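Antitoxin HipB (Escherichia coli, PDB 4Z5H) neutralizes the toxin HipA and, as a homodimer, binds and bends operator DNA to repress the hipBA operon. Local coordinates at residues A[27-32]-A[59-64]; A[41-44]-A[49-52]. The protein carries 1 engineered substitution. All blocks are in the same frame, centred on the assembly; numbering follows the deposited sequence.

Contact 1: residues A[27-32]-A[59-64]; sequences AELAKK and LQSLEL. Engineered in segment 27-32: Ala27 (natural residue Ser).
Leu29 of helix 26-33 packs on Ser61 and Leu62 at the end of helix 52-61, and Lys32, one turn on, reaches Ser61. Leu29 is buried. Its CB sits 3.6 Å from Ser61 OG, and its CD1 meets Leu62 CD2 at 3.5 Å, a tight carbon contact. The two leucine side chains cross at about a right angle and meet through one methyl each. Leu62 points its CB away from helix 26-33, and only its end swings back to Leu29.

Ser61 OG stands between its own backbone N and carbonyl carbon (chi1 81°). From there it bonds Ile58 O, one turn back in its own helix. This leaves Leu29 packed against an already satisfied hydroxyl.

Lys32 covers the solvent side. Its chain is bent at chi3 (76°), which brings CE to 3.2 Å from Ser61 O and curls NZ onto the same oxygen. The bond from Lys32 NZ to Ser61 O is 2.8 Å long. It lies in the carbonyl plane, on a lone pair, with a C=O...N angle of 142°.

The helix stops here in a Schellman motif. Glu63, with positive phi, is its C-prime residue, and Leu64 N bonds Leu59 O at 3.0 Å. Trp24 and Arg19 pack on both Leu29 and Leu62. The arrangement joins the first helix of the helix-turn-helix to the C-terminal end of helix 52-61 in the HTH cro/C1-type fold.

Contact 2: residues A[41-44]-A[49-52]; sequences SNFE and NTTL. With nucleotides of chain B; nucleotides of chain C.
The helix-turn-helix motif ends with helix 37-45, and this contact sets that helix against the loop leading to helix 52-61, beside the DNA backbone. Phe43 and Thr50 make the apolar part. Thr50 CG2 lies 3.9 Å from Phe43 CD1 and comes obliquely to the ring. Thr50 OG1 rests over the helix backbone near Phe43 CA. The ring is further packed by Ala12 and Met15 and by Leu52 of the second subunit.

A water joins the polar side. Asn42 has CG anti to its backbone N (chi1 -174°), which sends the amide out of the helix toward the loop. Its ND2 and Thr50 OG1 lie 3.9 Å apart and do not bond directly. Both donate to the water, Asn42 ND2 at 2.9 Å and Thr50 OG1 at 3.1 Å. The water in turn donates to OP2 of DA13 of chain B. Helix and loop thus share one phosphate through a single water.

The loop also holds this phosphate directly, through Thr51, the N-cap of helix 52-61. Its OG1 bonds Thr54 N as well as the DNA. On the helix side, Ser41 OG donates to OP2 of DA3 of chain C at 2.7 Å, so the two segments together touch both strands. At DA13 of chain B, OP1 accepts two bonds from Thr51: one from OG1 at 2.9 Å and one from the backbone N at 3.2 Å, with an N-H...O angle of 162°.

In the fold
Both contacts pack helix-turn-helix elements against what follows the motif. Contact 1 joins helix 26-33 to the end of helix 52-61, and contact 2 joins helix 37-45 to the loop that leads into that helix. The residues of contact 2 fall between the two segments of contact 1 in the chain. The centres of the two contacts are about 14 Å apart and their nearest atoms about 6 Å apart, without touching. Ile40, in helix 37-45, packs on Leu29 and Ala30, so the two helices of the motif touch beside contact 1. Contact 2 grips phosphates of both DNA strands, while contact 1 comes within about 4 Å of the DNA. Both also reach the second subunit: Leu64 pairs with its strand, and Leu52 packs on its Phe43.

Contact 1: residues A[27-32]-A[59-64]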
ATOM      1  N   ALA A  27      -2.588  -4.706  20.111  1.00 15.56           N
ATOM      2  CA  ALA A  27      -1.453  -5.265  20.815  1.00 15.54           C
ATOM      3  C   ALA A  27      -1.080  -6.667  20.345  1.00 16.57           C
ATOM      4  O   ALA A  27       0.073  -6.945  20.132  1.00 19.54           O
ATOM      5  CB  ALA A  27      -1.700  -5.260  22.309  1.00 17.82           C
ATOM      6  N   GLU A  28      -2.066  -7.523  20.162  1.00 15.02           N
ATOM      7  CA  GLU A  28      -1.806  -8.849  19.639  1.00 19.62           C
ATOM      8  C   GLU A  28      -1.259  -8.894  18.210  1.00 22.51           C
ATOM      9  O   GLU A  28      -0.385  -9.679  17.935  1.00 22.17           O
ATOM     10  CB  GLU A  28      -2.971  -9.820  19.845  1.00 22.80           C
ATOM     11  CG  GLU A  28      -4.183  -9.601  18.988  1.00 20.22           C
ATOM     12  CD  GLU A  28      -5.295 -10.583  19.292  1.00 25.72           C
ATOM     13  OE1 GLU A  28      -6.397 -10.149  19.602  1.00 25.56           O
ATOM     14  OE2 GLU A  28      -5.067 -11.788  19.215  1.00 30.83           O
ATOM     15  N   LEU A  29      -1.765  -8.064  17.316  1.00 16.27           N
ATOM     16  CA  LEU A  29      -1.191  -7.993  15.987  1.00 17.32           C
ATOM     17  C   LEU A  29       0.260  -7.495  16.031  1.00 19.96           C
ATOM     18  O   LEU A  29       1.142  -8.077  15.429  1.00 19.18           O
ATOM     19  CB  LEU A  29      -2.035  -7.108  15.077  1.00 15.03           C
ATOM     20  CG  LEU A  29      -3.511  -7.459  14.927  1.00 16.41           C
ATOM     21  CD1 LEU A  29      -4.193  -6.569  13.911  1.00 15.81           C
ATOM     22  CD2 LEU A  29      -3.682  -8.904  14.551  1.00 19.43           C
ATOM     23  N   ALA A  30       0.491  -6.453  16.808  1.00 16.87           N
ATOM     24  CA  ALA A  30       1.781  -5.828  16.910  1.00 17.79           C
ATOM     25  C   ALA A  30       2.825  -6.817  17.413  1.00 25.16           C
ATOM     26  O   ALA A  30       3.931  -6.821  16.936  1.00 24.10           O
ATOM     27  CB  ALA A  30       1.714  -4.627  17.825  1.00 16.22           C
ATOM     28  N   LYS A  31       2.445  -7.643  18.369  1.00 21.88           N
ATOM     29  CA  LYS A  31       3.310  -8.680  18.888  1.00 26.70           C
ATOM     30  C   LYS A  31       3.656  -9.734  17.857  1.00 28.43           C
ATOM     31  O   LYS A  31       4.785 -10.147  17.743  1.00 30.46           O
ATOM     32  CB  LYS A  31       2.659  -9.355  20.067  1.00 27.67           C
ATOM     33  CG  LYS A  31       3.572 -10.290  20.816  1.00 37.95           C
ATOM     34  CD  LYS A  31       3.103 -10.455  22.239  1.00 44.37           C
ATOM     35  CE  LYS A  31       3.376 -11.852  22.754  1.00 55.39           C
ATOM     36  NZ  LYS A  31       2.817 -11.981  24.124  1.00 64.97           N
ATOM     37  N   LYS A  32       2.657 -10.139  17.103  1.00 25.67           N
ATOM     38  CA  LYS A  32       2.799 -11.169  16.124  1.00 25.95           C
ATOM     39  C   LYS A  32       3.834 -10.743  15.086  1.00 29.22           C
ATOM     40  O   LYS A  32       4.638 -11.542  14.658  1.00 26.64           O
ATOM     41  CB  LYS A  32       1.435 -11.441  15.481  1.00 27.15           C
ATOM     42  CG  LYS A  32       1.399 -12.586  14.493  1.00 34.86           C
ATOM     43  CD  LYS A  32       0.009 -13.189  14.340  1.00 38.05           C
ATOM     44  CE  LYS A  32      -0.912 -12.317  13.495  1.00 39.32           C
ATOM     45  NZ  LYS A  32      -2.309 -12.813  13.334  1.00 36.28           N
ATOM     46  N   LEU A  59      -0.663  -6.068   7.149  1.00 10.01           N
ATOM     47  CA  LEU A  59      -1.435  -6.874   6.241  1.00 10.92           C
ATOM     48  C   LEU A  59      -1.212  -8.344   6.554  1.00 11.70           C
ATOM     49  O   LEU A  59      -2.154  -9.079   6.646  1.00 14.61           O
ATOM     50  CB  LEU A  59      -0.956  -6.651   4.819  1.00 10.51           C
ATOM     51  CG  LEU A  59      -1.702  -5.932   3.725  1.00 17.75           C
ATOM     52  CD1 LEU A  59      -1.121  -6.279   2.372  1.00 11.84           C
ATOM     53  CD2 LEU A  59      -3.211  -6.035   3.754  1.00 12.01           C
ATOM     54  N   GLN A  60       0.037  -8.730   6.776  1.00 11.26           N
ATOM     55  CA  GLN A  60       0.372 -10.093   7.136  1.00 13.99           C
ATOM     56  C   GLN A  60      -0.292 -10.513   8.455  1.00 16.01           C
ATOM     57  O   GLN A  60      -0.860 -11.576   8.531  1.00 16.92           O
ATOM     58  CB  GLN A  60       1.882 -10.277   7.259  1.00 14.50           C
ATOM     59  CG  GLN A  60       2.280 -11.723   7.472  1.00 19.07           C
ATOM     60  CD  GLN A  60       3.598 -11.916   8.199  1.00 25.04           C
ATOM     61  OE1 GLN A  60       4.200 -10.979   8.690  1.00 29.74           O
ATOM     62  NE2 GLN A  60       4.058 -13.143   8.236  1.00 24.88           N
ATOM     63  N   SER A  61      -0.276  -9.624   9.431  1.00 11.27           N
ATOM     64  CA  SER A  61      -0.870  -9.887  10.730  1.00 14.73           C
ATOM     65  C   SER A  61      -2.367 -10.159  10.605  1.00 14.56           C
ATOM     66  O   SER A  61      -2.891 -10.929  11.355  1.00 15.77           O
ATOM     67  CB  SER A  61      -0.597  -8.767  11.737  1.00 14.58           C
ATOM     68  OG  SER A  61      -1.455  -7.693  11.576  1.00 10.59           O
ATOM     69  N   LEU A  62      -3.009  -9.531   9.630  1.00 11.69           N
ATOM     70  CA  LEU A  62      -4.429  -9.643   9.408  1.00 12.78           C
ATOM     71  C   LEU A  62      -4.789 -10.818   8.492  1.00 15.74           C
ATOM     72  O   LEU A  62      -5.912 -10.966   8.101  1.00 16.26           O
ATOM     73  CB  LEU A  62      -5.002  -8.330   8.877  1.00 11.82           C
ATOM     74  CG  LEU A  62      -5.019  -7.077   9.757  1.00 12.21           C
ATOM     75  CD1 LEU A  62      -5.413  -5.840   8.969  1.00  9.85           C
ATOM     76  CD2 LEU A  62      -5.922  -7.246  10.962  1.00 11.70           C
ATOM     77  N   GLU A  63      -3.802 -11.621   8.138  1.00 14.14           N
ATOM     78  CA  GLU A  63      -3.959 -12.722   7.199  1.00 16.76           C
ATOM     79  C   GLU A  63      -4.439 -12.267   5.808  1.00 17.41           C
ATOM     80  O   GLU A  63      -5.171 -12.946   5.139  1.00 16.89           O
ATOM     81  CB  GLU A  63      -4.865 -13.809   7.792  1.00 21.81           C
ATOM     82  CG  GLU A  63      -4.375 -14.304   9.128  1.00 24.99           C
ATOM     83  CD  GLU A  63      -5.292 -15.299   9.819  1.00 37.48           C
ATOM     84  OE1 GLU A  63      -6.484 -15.366   9.511  1.00 39.19           O
ATOM     85  OE2 GLU A  63      -4.804 -16.002  10.705  1.00 38.84           O
ATOM     86  N   LEU A  64      -3.975 -11.103   5.409  1.00 13.64           N
ATOM     87  CA  LEU A  64      -4.322 -10.484   4.158  1.00 13.34           C
ATOM     88  C   LEU A  64      -3.117 -10.290   3.253  1.00 14.78           C
ATOM     89  O   LEU A  64      -2.001 -10.225   3.698  1.00 12.71           O
ATOM     90  CB  LEU A  64      -4.945  -9.113   4.382  1.00 13.51           C
ATOM     91  CG  LEU A  64      -6.243  -8.981   5.169  1.00 14.73           C
ATOM     92  CD1 LEU A  64      -6.539  -7.526   5.435  1.00 11.68           C
ATOM     93  CD2 LEU A  64      -7.374  -9.645   4.436  1.00 12.99           C
TER

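Contact 2: residues A[41-44]-A[49-52]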
ATOM      1  N   SER A  41      -1.709   1.926  15.966  1.00 14.01           N
ATOM      2  CA  SER A  41      -2.647   2.988  16.257  1.00 12.54           C
ATOM      3  C   SER A  41      -2.403   4.168  15.292  1.00 13.10           C
ATOM      4  O   SER A  41      -3.325   4.727  14.762  1.00 13.74           O
ATOM      5  CB  SER A  41      -2.558   3.422  17.715  1.00 11.27           C
ATOM      6  OG  SER A  41      -3.269   4.595  17.944  1.00 11.97           O
ATOM      7  N   ASN A  42      -1.153   4.503  15.053  1.00 11.92           N
ATOM      8  CA  ASN A  42      -0.837   5.571  14.125  1.00 14.40           C
ATOM      9  C   ASN A  42      -1.313   5.241  12.708  1.00 12.83           C
ATOM     10  O   ASN A  42      -1.810   6.102  12.045  1.00 12.95           O
ATOM     11  CB  ASN A  42       0.643   5.952  14.133  1.00 17.68           C
ATOM     12  CG  ASN A  42       0.947   7.170  13.265  1.00 21.35           C
ATOM     13  OD1 ASN A  42       0.716   8.290  13.655  1.00 25.00           O
ATOM     14  ND2 ASN A  42       1.442   6.932  12.075  1.00 20.17           N
ATOM     15  N   PHE A  43      -1.167   3.990  12.281  1.00 11.08           N
ATOM     16  CA  PHE A  43      -1.608   3.595  10.959  1.00 11.82           C
ATOM     17  C   PHE A  43      -3.121   3.757  10.809  1.00 12.61           C
ATOM     18  O   PHE A  43      -3.571   4.321   9.854  1.00 12.51           O
ATOM     19  CB  PHE A  43      -1.214   2.143  10.652  1.00 10.25           C
ATOM     20  CG  PHE A  43      -1.949   1.532   9.481  1.00 12.74           C
ATOM     21  CD1 PHE A  43      -1.718   1.967   8.195  1.00 14.24           C
ATOM     22  CD2 PHE A  43      -2.904   0.567   9.678  1.00 11.22           C
ATOM     23  CE1 PHE A  43      -2.407   1.412   7.131  1.00 17.76           C
ATOM     24  CE2 PHE A  43      -3.585   0.001   8.627  1.00 12.08           C
ATOM     25  CZ  PHE A  43      -3.341   0.421   7.349  1.00 12.05           C
ATOM     26  N   GLU A  44      -3.871   3.247  11.771  1.00 12.54           N
ATOM     27  CA  GLU A  44      -5.323   3.275  11.715  1.00 13.65           C
ATOM     28  C   GLU A  44      -5.870   4.710  11.702  1.00 13.18           C
ATOM     29  O   GLU A  44      -6.805   5.004  11.016  1.00 13.29           O
ATOM     30  CB  GLU A  44      -5.933   2.422  12.831  1.00 11.75           C
ATOM     31  CG  GLU A  44      -5.707   0.928  12.638  1.00 11.80           C
ATOM     32  CD  GLU A  44      -6.485   0.040  13.604  1.00 16.39           C
ATOM     33  OE1 GLU A  44      -7.014   0.538  14.595  1.00 13.50           O
ATOM     34  OE2 GLU A  44      -6.564  -1.156  13.343  1.00 11.45           O
ATOM     35  N   ASN A  49       1.373   9.200   6.268  1.00 13.91           N
ATOM     36  CA  ASN A  49       2.821   9.123   6.263  1.00 16.32           C
ATOM     37  C   ASN A  49       3.379   7.789   6.740  1.00 15.71           C
ATOM     38  O   ASN A  49       4.560   7.654   6.916  1.00 19.94           O
ATOM     39  CB  ASN A  49       3.444  10.302   6.999  1.00 19.91           C
ATOM     40  CG  ASN A  49       3.049  11.630   6.407  1.00 21.27           C
ATOM     41  OD1 ASN A  49       2.575  12.488   7.097  1.00 28.12           O
ATOM     42  ND2 ASN A  49       3.248  11.789   5.131  1.00 22.03           N
ATOM     43  N   THR A  50       2.499   6.824   6.941  1.00 14.45           N
ATOM     44  CA  THR A  50       2.867   5.466   7.276  1.00 12.86           C
ATOM     45  C   THR A  50       3.700   4.819   6.148  1.00 12.68           C
ATOM     46  O   THR A  50       3.430   5.009   4.999  1.00 11.45           O
ATOM     47  CB  THR A  50       1.603   4.627   7.534  1.00 13.05           C
ATOM     48  OG1 THR A  50       0.954   5.109   8.702  1.00 18.96           O
ATOM     49  CG2 THR A  50       1.943   3.183   7.743  1.00 12.49           C
ATOM     50  N   THR A  51       4.740   4.102   6.514  1.00 10.50           N
ATOM     51  CA  THR A  51       5.595   3.437   5.548  1.00 12.15           C
ATOM     52  C   THR A  51       5.002   2.172   4.917  1.00 12.34           C
ATOM     53  O   THR A  51       4.188   1.499   5.506  1.00  9.95           O
ATOM     54  CB  THR A  51       6.973   3.095   6.132  1.00 14.34           C
ATOM     55  OG1 THR A  51       6.843   2.080   7.122  1.00 15.04           O
ATOM     56  CG2 THR A  51       7.638   4.328   6.702  1.00 14.88           C
ATOM     57  N   LEU A  52       5.473   1.848   3.732  1.00  9.41           N
ATOM     58  CA  LEU A  52       5.026   0.685   3.011  1.00 11.06           C
ATOM     59  C   LEU A  52       5.340  -0.571   3.841  1.00 11.05           C
ATOM     60  O   LEU A  52       4.561  -1.479   3.863  1.00 10.43           O
ATOM     61  CB  LEU A  52       5.646   0.608   1.619  1.00  9.87           C
ATOM     62  CG  LEU A  52       5.111   1.565   0.557  1.00 11.41           C
ATOM     63  CD1 LEU A  52       5.682   1.330  -0.811  1.00  9.88           C
ATOM     64  CD2 LEU A  52       3.599   1.540   0.503  1.00 12.89           C
TER
ATOM     65  P    DA B  12       3.997  10.512  11.228  1.00 28.90           P
ATOM     66  OP1  DA B  12       2.735  10.014  10.682  1.00 38.24           O
ATOM     67  OP2  DA B  12       4.073  10.937  12.626  1.00 30.86           O
ATOM     68  O5'  DA B  12       5.070   9.378  10.963  1.00 30.17           O
ATOM     69  C5'  DA B  12       5.536   9.105   9.636  1.00 26.10           C
ATOM     70  C4'  DA B  12       6.338   7.827   9.625  1.00 22.72           C
ATOM     71  O4'  DA B  12       7.644   8.079  10.174  1.00 23.64           O
ATOM     72  C3'  DA B  12       5.755   6.709  10.475  1.00 21.92           C
ATOM     73  O3'  DA B  12       6.167   5.457   9.949  1.00 18.56           O
ATOM     74  C2'  DA B  12       6.391   6.947  11.830  1.00 20.75           C
ATOM     75  C1'  DA B  12       7.751   7.531  11.475  1.00 26.77           C
ATOM     76  N9   DA B  12       8.187   8.603  12.360  1.00 27.88           N
ATOM     77  C8   DA B  12       7.437   9.602  12.924  1.00 30.48           C
ATOM     78  N7   DA B  12       8.132  10.444  13.645  1.00 28.59           N
ATOM     79  C5   DA B  12       9.433   9.976  13.537  1.00 27.45           C
ATOM     80  C6   DA B  12      10.646  10.432  14.068  1.00 27.14           C
ATOM     81  N6   DA B  12      10.754  11.508  14.848  1.00 26.60           N
ATOM     82  N1   DA B  12      11.762   9.733  13.771  1.00 30.54           N
ATOM     83  C2   DA B  12      11.654   8.660  12.981  1.00 30.30           C
ATOM     84  N3   DA B  12      10.572   8.134  12.420  1.00 21.60           N
ATOM     85  C4   DA B  12       9.481   8.848  12.741  1.00 27.79           C
ATOM     86  P    DA B  13       5.579   4.142  10.525  1.00 16.38           P
ATOM     87  OP1  DA B  13       5.526   3.169   9.440  1.00 17.78           O
ATOM     88  OP2  DA B  13       4.367   4.474  11.256  1.00 19.26           O
ATOM     89  O5'  DA B  13       6.677   3.675  11.568  1.00 19.00           O
ATOM     90  C5'  DA B  13       7.974   3.245  11.138  1.00 24.25           C
ATOM     91  C4'  DA B  13       8.863   3.015  12.337  1.00 25.06           C
ATOM     92  O4'  DA B  13       9.235   4.284  12.914  1.00 22.90           O
ATOM     93  C3'  DA B  13       8.211   2.202  13.461  1.00 25.18           C
ATOM     94  O3'  DA B  13       9.022   1.069  13.753  1.00 36.41           O
ATOM     95  C2'  DA B  13       8.137   3.168  14.627  1.00 26.54           C
ATOM     96  C1'  DA B  13       9.247   4.148  14.314  1.00 28.51           C
ATOM     97  N9   DA B  13       9.056   5.470  14.899  1.00 23.56           N
ATOM     98  C8   DA B  13       7.888   6.177  15.014  1.00 23.14           C
ATOM     99  N7   DA B  13       8.027   7.334  15.610  1.00 25.99           N
ATOM    100  C5   DA B  13       9.378   7.391  15.913  1.00 24.79           C
ATOM    101  C6   DA B  13      10.163   8.362  16.557  1.00 25.13           C
ATOM    102  N6   DA B  13       9.681   9.515  17.019  1.00 22.86           N
ATOM    103  N1   DA B  13      11.479   8.107  16.707  1.00 27.27           N
ATOM    104  C2   DA B  13      11.963   6.950  16.245  1.00 28.93           C
ATOM    105  N3   DA B  13      11.328   5.960  15.623  1.00 29.11           N
ATOM    106  C4   DA B  13      10.023   6.245  15.489  1.00 25.66           C
TER
ATOM    107  P    DA C   3      -6.866   3.925  18.898  1.00 13.92           P
ATOM    108  OP1  DA C   3      -8.167   3.689  18.338  1.00 14.59           O
ATOM    109  OP2  DA C   3      -5.689   3.487  18.170  1.00 14.57           O
ATOM    110  O5'  DA C   3      -6.710   5.461  19.225  1.00 12.48           O
ATOM    111  C5'  DA C   3      -7.615   6.109  20.130  1.00 17.18           C
ATOM    112  C4'  DA C   3      -6.891   7.054  21.060  1.00 16.11           C
ATOM    113  O4'  DA C   3      -6.095   6.325  22.019  1.00 15.93           O
ATOM    114  C3'  DA C   3      -5.952   8.063  20.398  1.00 17.28           C
ATOM    115  O3'  DA C   3      -6.191   9.322  21.016  1.00 19.79           O
ATOM    116  C2'  DA C   3      -4.574   7.514  20.706  1.00 18.50           C
ATOM    117  C1'  DA C   3      -4.784   6.831  22.042  1.00 16.16           C
ATOM    118  N9   DA C   3      -3.887   5.716  22.317  1.00 16.66           N
ATOM    119  C8   DA C   3      -3.525   4.702  21.472  1.00 15.80           C
ATOM    120  N7   DA C   3      -2.707   3.834  22.010  1.00 18.51           N
ATOM    121  C5   DA C   3      -2.535   4.295  23.305  1.00 17.45           C
ATOM    122  C6   DA C   3      -1.781   3.816  24.391  1.00 18.61           C
ATOM    123  N6   DA C   3      -1.028   2.719  24.346  1.00 13.74           N
ATOM    124  N1   DA C   3      -1.815   4.525  25.537  1.00 17.71           N
ATOM    125  C2   DA C   3      -2.569   5.624  25.585  1.00 17.04           C
ATOM    126  N3   DA C   3      -3.306   6.183  24.634  1.00 17.30           N
ATOM    127  C4   DA C   3      -3.252   5.457  23.506  1.00 17.73           C
TER
HETATM  128  O   HOH W   1       1.867   4.075  11.509  1.00 20.15           O